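PDB 2OX4: putative mandelate racemase from Zymomonas mobilis, which probably acts as a magnesium-dependent lyase (dehydratase) of the mandelate racemase family, within the enolase superfamily. Local coordinates for residues Ile24-Ser29 with Asp99-Asp104; Ala40-Gly45 with Ser49-Ile54; Val165-Leu170 with Glu200-Ala205; Glu353-His358 with Tyr384-Tyr389. One frame throughout, in Å; residues are numbered along the deposited sequence.

Contact 1 of 4, residues Ile24-Ser29 with Asp99-Asp104; sequences ILVKVS and DIAFWD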
loop_
_atom_site.group_PDB
_atom_site.type_symbol
_atom_site.label_atom_id
_atom_site.label_comp_id
_atom_site.label_asym_id
_atom_site.label_seq_id
_atom_site.Cartn_x
_atom_site.Cartn_y
_atom_site.Cartn_z
ATOM N N ILE C 24 8.906 23.330 -36.284
ATOM C CA ILE C 24 7.627 24.027 -36.313
ATOM C C ILE C 24 7.753 25.262 -35.425
ATOM O O ILE C 24 7.969 25.153 -34.206
ATOM C CB ILE C 24 6.434 23.146 -35.827
ATOM C CG1 ILE C 24 6.467 21.744 -36.452
ATOM C CG2 ILE C 24 5.107 23.845 -36.164
ATOM C CD1 ILE C 24 7.081 20.669 -35.544
ATOM N N LEU C 25 7.632 26.429 -36.053
ATOM C CA LEU C 25 7.790 27.700 -35.354
ATOM C C LEU C 25 6.516 28.524 -35.445
ATOM O O LEU C 25 5.759 28.402 -36.410
ATOM C CB LEU C 25 8.972 28.482 -35.937
ATOM C CG LEU C 25 10.327 27.817 -35.691
ATOM C CD1 LEU C 25 11.381 28.277 -36.676
ATOM C CD2 LEU C 25 10.779 28.067 -34.273
ATOM N N VAL C 26 6.285 29.347 -34.424
ATOM C CA VAL C 26 5.128 30.231 -34.348
ATOM C C VAL C 26 5.584 31.640 -34.040
ATOM O O VAL C 26 6.413 31.856 -33.144
ATOM C CB VAL C 26 4.041 29.743 -33.317
ATOM C CG1 VAL C 26 4.531 29.858 -31.864
ATOM C CG2 VAL C 26 2.737 30.524 -33.503
ATOM N N LYS C 27 5.048 32.591 -34.801
ATOM C CA LYS C 27 5.287 34.008 -34.563
ATOM C C LYS C 27 3.975 34.709 -34.218
ATOM O O LYS C 27 3.009 34.699 -35.002
ATOM C CB LYS C 27 5.975 34.657 -35.787
ATOM C CG LYS C 27 6.240 36.170 -35.634
ATOM C CD LYS C 27 6.931 36.758 -36.884
ATOM C CE LYS C 27 7.043 38.265 -36.801
ATOM N NZ LYS C 27 7.855 38.790 -37.946
ATOM N N VAL C 28 3.946 35.283 -33.022
ATOM C CA VAL C 28 2.740 35.929 -32.480
ATOM C C VAL C 28 2.943 37.435 -32.447
ATOM O O VAL C 28 3.802 37.923 -31.709
ATOM C CB VAL C 28 2.467 35.426 -31.043
ATOM C CG1 VAL C 28 1.230 36.117 -30.430
ATOM C CG2 VAL C 28 2.312 33.908 -31.035
ATOM N N SER C 29 2.161 38.162 -33.243
ATOM C CA SER C 29 2.288 39.630 -33.337
ATOM C C SER C 29 1.194 40.341 -32.557
ATOM O O SER C 29 0.079 39.824 -32.426
ATOM C CB SER C 29 2.237 40.065 -34.799
ATOM O OG SER C 29 3.313 39.496 -35.511
ATOM N N ASP C 99 2.983 29.585 -25.470
ATOM C CA ASP C 99 3.463 30.073 -24.177
ATOM C C ASP C 99 4.863 30.696 -24.291
ATOM O O ASP C 99 5.108 31.777 -23.760
ATOM C CB ASP C 99 3.400 28.960 -23.116
ATOM C CG ASP C 99 3.760 29.462 -21.737
ATOM O OD1 ASP C 99 2.879 30.017 -21.041
ATOM O OD2 ASP C 99 4.932 29.304 -21.369
ATOM N N ILE C 100 5.755 30.032 -25.029
ATOM C CA ILE C 100 7.109 30.547 -25.254
ATOM C C ILE C 100 7.039 31.939 -25.934
ATOM O O ILE C 100 7.699 32.894 -25.489
ATOM C CB ILE C 100 7.973 29.544 -26.075
ATOM C CG1 ILE C 100 8.223 28.256 -25.267
ATOM C CG2 ILE C 100 9.337 30.184 -26.474
ATOM C CD1 ILE C 100 8.713 27.049 -26.120
ATOM N N ALA C 101 6.215 32.056 -26.973
ATOM C CA ALA C 101 6.055 33.334 -27.693
ATOM C C ALA C 101 5.475 34.446 -26.794
ATOM O O ALA C 101 5.879 35.615 -26.892
ATOM C CB ALA C 101 5.197 33.141 -28.918
ATOM N N PHE C 102 4.543 34.088 -25.912
ATOM C CA PHE C 102 4.010 35.065 -24.958
ATOM C C PHE C 102 5.084 35.614 -24.019
ATOM O O PHE C 102 5.146 36.834 -23.790
ATOM C CB PHE C 102 2.864 34.476 -24.128
ATOM C CG PHE C 102 1.720 33.944 -24.943
ATOM C CD1 PHE C 102 0.964 32.881 -24.461
ATOM C CD2 PHE C 102 1.389 34.503 -26.180
ATOM C CE1 PHE C 102 -0.096 32.367 -25.195
ATOM C CE2 PHE C 102 0.328 33.985 -26.937
ATOM C CZ PHE C 102 -0.420 32.923 -26.442
ATOM N N TRP C 103 5.921 34.730 -23.476
ATOM C CA TRP C 103 6.999 35.178 -22.601
ATOM C C TRP C 103 8.024 36.031 -23.369
ATOM O O TRP C 103 8.513 37.021 -22.833
ATOM C CB TRP C 103 7.671 34.013 -21.875
ATOM C CG TRP C 103 6.833 33.454 -20.727
ATOM C CD1 TRP C 103 5.969 32.396 -20.777
ATOM C CD2 TRP C 103 6.797 33.937 -19.379
ATOM N NE1 TRP C 103 5.401 32.186 -19.534
ATOM C CE2 TRP C 103 5.899 33.115 -18.659
ATOM C CE3 TRP C 103 7.450 34.978 -18.705
ATOM C CZ2 TRP C 103 5.629 33.310 -17.299
ATOM C CZ3 TRP C 103 7.180 35.173 -17.353
ATOM C CH2 TRP C 103 6.273 34.347 -16.666
ATOM N N ASP C 104 8.309 35.653 -24.617
ATOM C CA ASP C 104 9.124 36.486 -25.517
ATOM C C ASP C 104 8.534 37.896 -25.610
ATOM O O ASP C 104 9.249 38.888 -25.402
ATOM C CB ASP C 104 9.230 35.823 -26.896
ATOM C CG ASP C 104 10.362 36.388 -27.751
ATOM O OD1 ASP C 104 11.318 36.974 -27.200
ATOM O OD2 ASP C 104 10.301 36.210 -28.989
#
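Strand 24-29 runs at 42° to helix 99-104 with 8.4 Å between the two short axes, and the backbones draw nearest at Val28 and Ala101, whose CA atoms lie 6.4 Å apart. The smallness of Ala101 allows this approach: its methyl points toward the strand and takes Val28 CG2 at 3.7 Å from CB. Val26, two residues back on the same strand face, brings CG1 to a looser 4.5 Å from Ala101 CB. The other branch of Val28 serves a different neighbour. With chi1 at 178°, CG1 lies trans to the backbone N and reaches the rim of the Phe102 ring, near the ring plane, at 4.2 Å from CE2. Phe102 leaves the helix pointing away from the strand, yet its ring swings back far enough to border Val28. All of this is buried, apolar packing. Ile5 and Ile8 of the adjacent strand 5-13 extend the sheet side of the core, while Ala97, Phe98 and Ile105 lengthen the helix side. Phe102 also packs on Thr70 and Ile73 of helix 70-79, and Asp104 OD2 accepts from Leu37 N of edge strand 35-40; on the barrel side, Asp99 OD1 and Trp103 NE1 bond Thr298 OG1 of helix 296-309.

Contact 2 of 4, residues Ala40-Gly45 with Ser49-Ile54; sequences AGIAYG and SAAAGI
A chi1 of -43° puts CG1 of Ile42 trans to its carbonyl carbon, and a chi2 of -171° stretches the chain onward, carrying CD1 to 3.8 Å from Ala51 CB on the helix. CG1 follows at 4.1 Å from the same methyl, so the isoleucine meets Ala51 with the outer part of its longer branch. Ile42 was modelled in two conformers, and these distances hold for one of them. Ala40, at the start of the segment, approaches as well: its CB lies 4.2 Å from Ala51 CB, methyl against methyl. One small side chain on helix 49-54 thus receives both residues, and the loop can double back close to the helix it is about to enter. Ile24 of the neighbouring strand packs on both Ile42 and Ala51, and Thr89 and Ser93 of helix 89-110 border Ile42. The second subunit also reaches here: its Trp83 packs on Ile42 and donates from NE1 to Tyr44 O. Further along the loop, Tyr44 OH hydrogen-bonds OE2 of Glu267, a magnesium ligand. A capping-domain loop reaching over the mouth of the barrel to the metal site in this way is typical of the enolase superfamily, where such loops commonly help to enclose the active site.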
loop_
_atom_site.group_PDB
_atom_site.type_symbol
_atom_site.label_atom_id
_atom_site.label_comp_id
_atom_site.label_asym_id
_atom_site.label_seq_id
_atom_site.Cartn_x
_atom_site.Cartn_y
_atom_site.Cartn_z
ATOM N N ALA C 40 7.296 24.468 -31.361
ATOM C CA ALA C 40 6.686 23.205 -30.915
ATOM C C ALA C 40 7.724 22.087 -31.016
ATOM O O ALA C 40 8.398 21.935 -32.052
ATOM C CB ALA C 40 5.452 22.872 -31.772
ATOM N N GLY C 41 7.860 21.298 -29.957
ATOM C CA GLY C 41 8.979 20.345 -29.881
ATOM C C GLY C 41 8.806 19.020 -30.610
ATOM O O GLY C 41 9.185 17.972 -30.072
ATOM N N ILE C 42 8.226 19.056 -31.812
ATOM C CA ILE C 42 8.009 17.846 -32.615
ATOM C C ILE C 42 8.780 17.965 -33.943
ATOM O O ILE C 42 8.272 17.606 -35.012
ATOM C CB ILE C 42 6.479 17.593 -32.886
ATOM C CG1 ILE C 42 5.644 17.842 -31.626
ATOM C CG2 ILE C 42 6.227 16.165 -33.380
ATOM C CD1 ILE C 42 4.188 17.409 -31.743
ATOM N N ALA C 43 10.009 18.479 -33.873
ATOM C CA ALA C 43 10.819 18.711 -35.100
ATOM C C ALA C 43 11.336 17.430 -35.759
ATOM O O ALA C 43 11.711 17.430 -36.939
ATOM C CB ALA C 43 11.988 19.637 -34.810
ATOM N N TYR C 44 11.390 16.356 -34.978
ATOM C CA TYR C 44 11.887 15.066 -35.428
ATOM C C TYR C 44 10.816 13.998 -35.174
ATOM O O TYR C 44 9.788 14.271 -34.535
ATOM C CB TYR C 44 13.196 14.710 -34.716
ATOM C CG TYR C 44 13.098 14.606 -33.198
ATOM C CD1 TYR C 44 12.977 13.367 -32.569
ATOM C CD2 TYR C 44 13.142 15.749 -32.392
ATOM C CE1 TYR C 44 12.897 13.270 -31.167
ATOM C CE2 TYR C 44 13.057 15.661 -31.002
ATOM C CZ TYR C 44 12.935 14.419 -30.395
ATOM O OH TYR C 44 12.857 14.331 -29.012
ATOM N N GLY C 45 11.061 12.795 -35.675
ATOM C CA GLY C 45 10.056 11.741 -35.698
ATOM C C GLY C 45 8.883 12.099 -36.587
ATOM O O GLY C 45 8.998 12.954 -37.480
ATOM N N SER C 49 3.298 17.666 -38.815
ATOM C CA SER C 49 2.135 18.286 -39.449
ATOM C C SER C 49 0.987 18.417 -38.455
ATOM O O SER C 49 0.189 19.328 -38.555
ATOM C CB SER C 49 1.674 17.525 -40.707
ATOM O OG SER C 49 2.738 17.376 -41.649
ATOM N N ALA C 50 0.941 17.507 -37.482
ATOM C CA ALA C 50 -0.061 17.571 -36.418
ATOM C C ALA C 50 0.229 18.772 -35.506
ATOM O O ALA C 50 -0.690 19.452 -35.070
ATOM C CB ALA C 50 -0.077 16.269 -35.625
ATOM N N ALA C 51 1.510 19.024 -35.236
ATOM C CA ALA C 51 1.926 20.226 -34.514
ATOM C C ALA C 51 1.532 21.513 -35.265
ATOM O O ALA C 51 0.992 22.445 -34.668
ATOM C CB ALA C 51 3.443 20.190 -34.226
ATOM N N ALA C 52 1.763 21.554 -36.579
ATOM C CA ALA C 52 1.356 22.724 -37.355
ATOM C C ALA C 52 -0.162 22.917 -37.287
ATOM O O ALA C 52 -0.647 24.046 -37.169
ATOM C CB ALA C 52 1.842 22.608 -38.806
ATOM N N GLY C 53 -0.903 21.805 -37.336
ATOM C CA GLY C 53 -2.361 21.835 -37.294
ATOM C C GLY C 53 -2.917 22.252 -35.943
ATOM O O GLY C 53 -3.878 23.023 -35.879
ATOM N N ILE C 54 -2.319 21.762 -34.856
ATOM C CA ILE C 54 -2.766 22.192 -33.522
ATOM C C ILE C 54 -2.564 23.694 -33.300
ATOM O O ILE C 54 -3.411 24.360 -32.680
ATOM C CB ILE C 54 -2.197 21.336 -32.339
ATOM C CG1 ILE C 54 -3.091 21.463 -31.093
ATOM C CG2 ILE C 54 -0.769 21.759 -31.958
ATOM C CD1 ILE C 54 -4.424 20.777 -31.188
#

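Contact 3 of 4, residues Val165-Leu170 with Glu200-Ala205; sequences VKVDVL and EAIRNA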
loop_
_atom_site.group_PDB
_atom_site.type_symbol
_atom_site.label_atom_id
_atom_site.label_comp_id
_atom_site.label_asym_id
_atom_site.label_seq_id
_atom_site.Cartn_x
_atom_site.Cartn_y
_atom_site.Cartn_z
ATOM N N VAL C 165 29.508 14.038 -22.252
ATOM C CA VAL C 165 28.968 13.648 -23.544
ATOM C C VAL C 165 27.776 12.710 -23.356
ATOM O O VAL C 165 27.670 12.030 -22.328
ATOM C CB VAL C 165 30.038 12.909 -24.408
ATOM C CG1 VAL C 165 31.226 13.838 -24.721
ATOM C CG2 VAL C 165 30.515 11.637 -23.708
ATOM N N LYS C 166 26.895 12.665 -24.354
ATOM C CA LYS C 166 25.828 11.667 -24.369
ATOM C C LYS C 166 25.826 10.859 -25.655
ATOM O O LYS C 166 25.986 11.402 -26.743
ATOM C CB LYS C 166 24.457 12.313 -24.164
ATOM C CG LYS C 166 23.298 11.292 -24.091
ATOM C CD LYS C 166 21.980 11.974 -23.710
ATOM C CE LYS C 166 21.212 12.482 -24.923
ATOM N NZ LYS C 166 20.025 13.276 -24.444
ATOM N N VAL C 167 25.619 9.555 -25.521
ATOM C CA VAL C 167 25.679 8.665 -26.669
ATOM C C VAL C 167 24.617 7.565 -26.544
ATOM O O VAL C 167 24.352 7.067 -25.439
ATOM C CB VAL C 167 27.102 8.086 -26.822
ATOM C CG1 VAL C 167 27.538 7.322 -25.567
ATOM C CG2 VAL C 167 27.227 7.252 -28.083
ATOM N N ASP C 168 23.987 7.245 -27.672
ATOM C CA ASP C 168 23.162 6.041 -27.813
ATOM C C ASP C 168 24.049 4.946 -28.390
ATOM O O ASP C 168 24.456 5.021 -29.558
ATOM C CB ASP C 168 21.974 6.323 -28.737
ATOM C CG ASP C 168 21.014 5.131 -28.868
ATOM O OD1 ASP C 168 21.381 3.983 -28.523
ATOM O OD2 ASP C 168 19.873 5.357 -29.320
ATOM N N VAL C 169 24.337 3.938 -27.572
ATOM C CA VAL C 169 25.276 2.874 -27.948
ATOM C C VAL C 169 24.603 1.576 -28.434
ATOM O O VAL C 169 25.293 0.650 -28.870
ATOM C CB VAL C 169 26.319 2.576 -26.833
ATOM C CG1 VAL C 169 27.161 3.816 -26.532
ATOM C CG2 VAL C 169 25.633 2.074 -25.551
ATOM N N LEU C 170 23.266 1.510 -28.354
ATOM C CA LEU C 170 22.527 0.297 -28.755
ATOM C C LEU C 170 21.847 0.413 -30.103
ATOM O O LEU C 170 21.563 -0.611 -30.736
ATOM C CB LEU C 170 21.505 -0.133 -27.673
ATOM C CG LEU C 170 22.067 -0.529 -26.302
ATOM C CD1 LEU C 170 20.954 -0.676 -25.242
ATOM C CD2 LEU C 170 22.918 -1.787 -26.355
ATOM N N GLU C 200 33.037 1.494 -23.142
ATOM C CA GLU C 200 34.429 1.256 -22.747
ATOM C C GLU C 200 35.443 2.066 -23.575
ATOM O O GLU C 200 36.376 2.661 -23.014
ATOM C CB GLU C 200 34.754 -0.235 -22.845
ATOM C CG GLU C 200 36.088 -0.617 -22.240
ATOM C CD GLU C 200 36.176 -2.093 -21.928
ATOM O OE1 GLU C 200 36.719 -2.431 -20.856
ATOM O OE2 GLU C 200 35.696 -2.909 -22.749
ATOM N N ALA C 201 35.253 2.075 -24.896
ATOM C CA ALA C 201 36.088 2.863 -25.813
ATOM C C ALA C 201 36.085 4.349 -25.453
ATOM O O ALA C 201 37.146 4.986 -25.383
ATOM C CB ALA C 201 35.627 2.672 -27.247
ATOM N N ILE C 202 34.889 4.891 -25.237
ATOM C CA ILE C 202 34.737 6.292 -24.865
ATOM C C ILE C 202 35.397 6.576 -23.516
ATOM O O ILE C 202 36.166 7.527 -23.406
ATOM C CB ILE C 202 33.258 6.736 -24.854
ATOM C CG1 ILE C 202 32.681 6.747 -26.277
ATOM C CG2 ILE C 202 33.123 8.119 -24.245
ATOM C CD1 ILE C 202 31.127 6.679 -26.333
ATOM N N ARG C 203 35.118 5.746 -22.506
ATOM C CA ARG C 203 35.662 5.952 -21.156
ATOM C C ARG C 203 37.196 5.881 -21.127
ATOM O O ARG C 203 37.862 6.697 -20.473
ATOM C CB ARG C 203 35.072 4.947 -20.157
ATOM C CG ARG C 203 35.712 4.951 -18.759
ATOM C CD ARG C 203 35.547 6.293 -18.018
ATOM N NE ARG C 203 34.170 6.531 -17.557
ATOM C CZ ARG C 203 33.589 7.728 -17.481
ATOM N NH1 ARG C 203 34.248 8.826 -17.844
ATOM N NH2 ARG C 203 32.330 7.829 -17.049
ATOM N N ASN C 204 37.743 4.894 -21.823
ATOM C CA ASN C 204 39.195 4.808 -22.023
ATOM C C ASN C 204 39.797 6.053 -22.682
ATOM O O ASN C 204 40.891 6.491 -22.301
ATOM C CB ASN C 204 39.543 3.562 -22.846
ATOM C CG ASN C 204 39.434 2.272 -22.039
ATOM O OD1 ASN C 204 39.397 2.290 -20.807
ATOM N ND2 ASN C 204 39.418 1.139 -22.743
ATOM N N ALA C 205 39.102 6.600 -23.673
ATOM C CA ALA C 205 39.576 7.779 -24.403
ATOM C C ALA C 205 39.500 9.070 -23.579
ATOM O O ALA C 205 40.456 9.851 -23.562
ATOM C CB ALA C 205 38.840 7.936 -25.720
#
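In the beta-alpha-beta crossover from strand 164-167 through helix 189-206 to the parallel strand 211-215, Val165 and Val167 meet Ile202 between barrel wall and outer helix. Val167 and Ile202 reach for each other tip to tip, Val167 CG1 lying 3.7 Å from Ile202 CD1. Ile202 gets there with chi1 at -68° and chi2 at 159°, an extended branch that spans the gap between backbones whose closest CA atoms, those of Val165 and Ile202, are 9.4 Å apart. The shorter branch of the isoleucine turns to the other valine, with CG2 at 4.4 Å from Val165 CG2. Ala154 of helix 147-159 and Ile212 of strand 211-215 also touch Ile202, so the isoleucine is bordered by the preceding helix and the next strand as well.

Between the two valines, Lys166 faces the barrel interior, where NZ forms salt bridges with Glu342 and with Glu241, a magnesium ligand. Just past the strand end, Asp168 makes an Asx turn, OD1 accepting from Leu170 N at 3.1 Å with an N-H...O angle of 146° and also from Ala171 N, while OD2 bonds His217 ND1, so both carboxylate oxygens are engaged. Valines turned to the helix layer thus flank a lysine turned to the interior, as in a strand of the modified TIM barrel of the enolase superfamily.

Contact 4 of 4, residues Glu353-His358 with Tyr384-Tyr389; sequences EELCVH and YQISDY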
loop_
_atom_site.group_PDB
_atom_site.type_symbol
_atom_site.label_atom_id
_atom_site.label_comp_id
_atom_site.label_asym_id
_atom_site.label_seq_id
_atom_site.Cartn_x
_atom_site.Cartn_y
_atom_site.Cartn_z
ATOM N N GLU C 353 21.414 26.230 -38.674
ATOM C CA GLU C 353 21.965 27.591 -38.556
ATOM C C GLU C 353 21.218 28.681 -39.334
ATOM O O GLU C 353 21.096 29.799 -38.853
ATOM C CB GLU C 353 23.458 27.626 -38.904
ATOM C CG GLU C 353 24.323 26.778 -37.991
ATOM C CD GLU C 353 25.712 26.509 -38.562
ATOM O OE1 GLU C 353 26.488 27.477 -38.731
ATOM O OE2 GLU C 353 26.027 25.325 -38.832
ATOM N N GLU C 354 20.725 28.366 -40.534
ATOM C CA GLU C 354 20.107 29.380 -41.407
ATOM C C GLU C 354 18.725 29.863 -40.942
ATOM O O GLU C 354 18.169 30.830 -41.485
ATOM C CB GLU C 354 20.014 28.868 -42.846
ATOM C CG GLU C 354 19.049 27.691 -43.026
ATOM C CD GLU C 354 18.927 27.231 -44.479
ATOM O OE1 GLU C 354 19.488 27.896 -45.378
ATOM O OE2 GLU C 354 18.261 26.201 -44.729
ATOM N N LEU C 355 18.177 29.186 -39.935
ATOM C CA LEU C 355 16.800 29.417 -39.504
ATOM C C LEU C 355 16.655 30.586 -38.540
ATOM O O LEU C 355 15.571 31.165 -38.437
ATOM C CB LEU C 355 16.215 28.148 -38.870
ATOM C CG LEU C 355 16.191 26.903 -39.757
ATOM C CD1 LEU C 355 15.639 25.709 -38.982
ATOM C CD2 LEU C 355 15.371 27.164 -41.014
ATOM N N CYS C 356 17.735 30.922 -37.829
ATOM C CA CYS C 356 17.679 31.940 -36.780
ATOM C C CYS C 356 18.747 33.018 -36.916
ATOM O O CYS C 356 19.843 32.765 -37.424
ATOM C CB CYS C 356 17.811 31.298 -35.393
ATOM S SG CYS C 356 16.489 30.146 -34.985
ATOM N N VAL C 357 18.422 34.207 -36.418
ATOM C CA VAL C 357 19.308 35.368 -36.444
ATOM C C VAL C 357 20.592 35.189 -35.618
ATOM O O VAL C 357 21.687 35.504 -36.104
ATOM C CB VAL C 357 18.539 36.654 -36.041
ATOM C CG1 VAL C 357 19.474 37.847 -35.898
ATOM C CG2 VAL C 357 17.452 36.959 -37.067
ATOM N N HIS C 358 20.461 34.675 -34.388
ATOM C CA HIS C 358 21.620 34.417 -33.515
ATOM C C HIS C 358 21.926 32.935 -33.418
ATOM O O HIS C 358 21.020 32.119 -33.281
ATOM C CB HIS C 358 21.383 34.968 -32.109
ATOM C CG HIS C 358 20.886 36.376 -32.090
ATOM N ND1 HIS C 358 21.689 37.452 -32.399
ATOM C CD2 HIS C 358 19.658 36.884 -31.829
ATOM C CE1 HIS C 358 20.983 38.563 -32.315
ATOM N NE2 HIS C 358 19.749 38.248 -31.967
ATOM N N TYR C 384 9.916 32.310 -44.584
ATOM C CA TYR C 384 8.710 32.463 -45.394
ATOM C C TYR C 384 8.787 31.674 -46.702
ATOM O O TYR C 384 7.772 31.234 -47.231
ATOM C CB TYR C 384 8.444 33.951 -45.676
ATOM C CG TYR C 384 8.038 34.726 -44.442
ATOM C CD1 TYR C 384 8.998 35.262 -43.569
ATOM C CD2 TYR C 384 6.690 34.907 -44.129
ATOM C CE1 TYR C 384 8.616 35.964 -42.421
ATOM C CE2 TYR C 384 6.301 35.606 -42.990
ATOM C CZ TYR C 384 7.265 36.129 -42.142
ATOM O OH TYR C 384 6.865 36.812 -41.015
ATOM N N GLN C 385 9.999 31.481 -47.207
ATOM C CA GLN C 385 10.201 30.802 -48.484
ATOM C C GLN C 385 10.516 29.308 -48.338
ATOM O O GLN C 385 10.443 28.554 -49.307
ATOM C CB GLN C 385 11.309 31.503 -49.277
ATOM C CG GLN C 385 10.830 32.696 -50.103
ATOM C CD GLN C 385 9.719 32.339 -51.083
ATOM O OE1 GLN C 385 8.551 32.662 -50.861
ATOM N NE2 GLN C 385 10.081 31.665 -52.171
ATOM N N ILE C 386 10.875 28.879 -47.133
ATOM C CA ILE C 386 11.305 27.493 -46.912
ATOM C C ILE C 386 10.404 26.760 -45.894
ATOM O O ILE C 386 10.834 25.804 -45.240
ATOM C CB ILE C 386 12.802 27.383 -46.514
ATOM C CG1 ILE C 386 13.084 28.129 -45.197
ATOM C CG2 ILE C 386 13.713 27.898 -47.643
ATOM C CD1 ILE C 386 14.338 27.643 -44.513
ATOM N N SER C 387 9.158 27.214 -45.794
ATOM C CA SER C 387 8.188 26.637 -44.859
ATOM C C SER C 387 6.821 26.486 -45.526
ATOM O O SER C 387 6.459 27.260 -46.423
ATOM C CB SER C 387 8.036 27.529 -43.613
ATOM O OG SER C 387 9.285 27.815 -43.005
ATOM N N ASP C 388 6.065 25.489 -45.072
ATOM C CA ASP C 388 4.608 25.521 -45.159
ATOM C C ASP C 388 4.108 26.579 -44.186
ATOM O O ASP C 388 4.294 26.452 -42.980
ATOM C CB ASP C 388 4.007 24.151 -44.793
ATOM C CG ASP C 388 4.369 23.063 -45.796
ATOM O OD1 ASP C 388 4.219 21.867 -45.464
ATOM O OD2 ASP C 388 4.804 23.401 -46.915
ATOM N N TYR C 389 3.468 27.609 -44.724
ATOM C CA TYR C 389 3.169 28.849 -43.994
ATOM C C TYR C 389 1.663 29.014 -43.827
ATOM O O TYR C 389 0.915 28.901 -44.793
ATOM C CB TYR C 389 3.741 30.053 -44.759
ATOM C CG TYR C 389 3.364 31.416 -44.206
ATOM C CD1 TYR C 389 4.023 31.949 -43.096
ATOM C CD2 TYR C 389 2.366 32.185 -44.807
ATOM C CE1 TYR C 389 3.686 33.203 -42.597
ATOM C CE2 TYR C 389 2.026 33.435 -44.315
ATOM C CZ TYR C 389 2.696 33.942 -43.215
ATOM O OH TYR C 389 2.363 35.187 -42.728
#
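Ile386 points its CB toward the loop 353-358, and the whole of its reach across the contact is spent at one methyl. From CB, a chi1 of 61° sets CG1 between the backbone N and the carbonyl carbon, while CG2 branches off trans to that carbon and stays farther from the loop than the tip does. CG1 is itself too far back for close packing and acts as the stem; an extended chi2 of 159° then carries CD1 outward. There it meets Leu355 CD2 at 3.7 Å, the two side chains passing at a slant, and the carboxylate of Glu354, 4.2 Å from OE2.

The loop that receives it opens with a type I beta turn from Glu353 to Cys356, which starts on the last residue of helix 350-353 of the barrel domain. Ile386, for its part, immediately precedes strand 387-393, by which the C-terminal part of the chain returns to the N-terminal capping domain and lines up antiparallel to strand 5-13. The contact therefore spans the junction of barrel and cap. Leu355 also packs on Val13 of strand 5-13 and on Thr321. Glu354 OE2 has its main partner in Arg16 NH2, a salt bridge, so the isoleucine methyl lies only beside an oxygen that is already paired. The turn is tied back by Thr380, which bonds Glu354 O through OG1 and pairs with the backbone of Leu355.

Overall arrangement
Contacts 1 and 2 belong to the N-terminal capping domain, contact 2 nested in the chain loop that contact 1 closes. Their centres are about 15 Å apart, and they are joined directly: Ile24 O probably accepts from Ala40 N at 3.0 Å. Contact 4, the last along the chain, also lies about 15 Å from contact 1, centre to centre, and both reach the same antiparallel sheet, so the N-terminal and C-terminal parts of the chain come together in one sheet of the cap. Contact 3 stands apart in the barrel, about 31 to 37 Å from the other centres. Contacts 2 and 3 approach the magnesium site from cap and barrel respectively, consistent with an active site formed between the two domains.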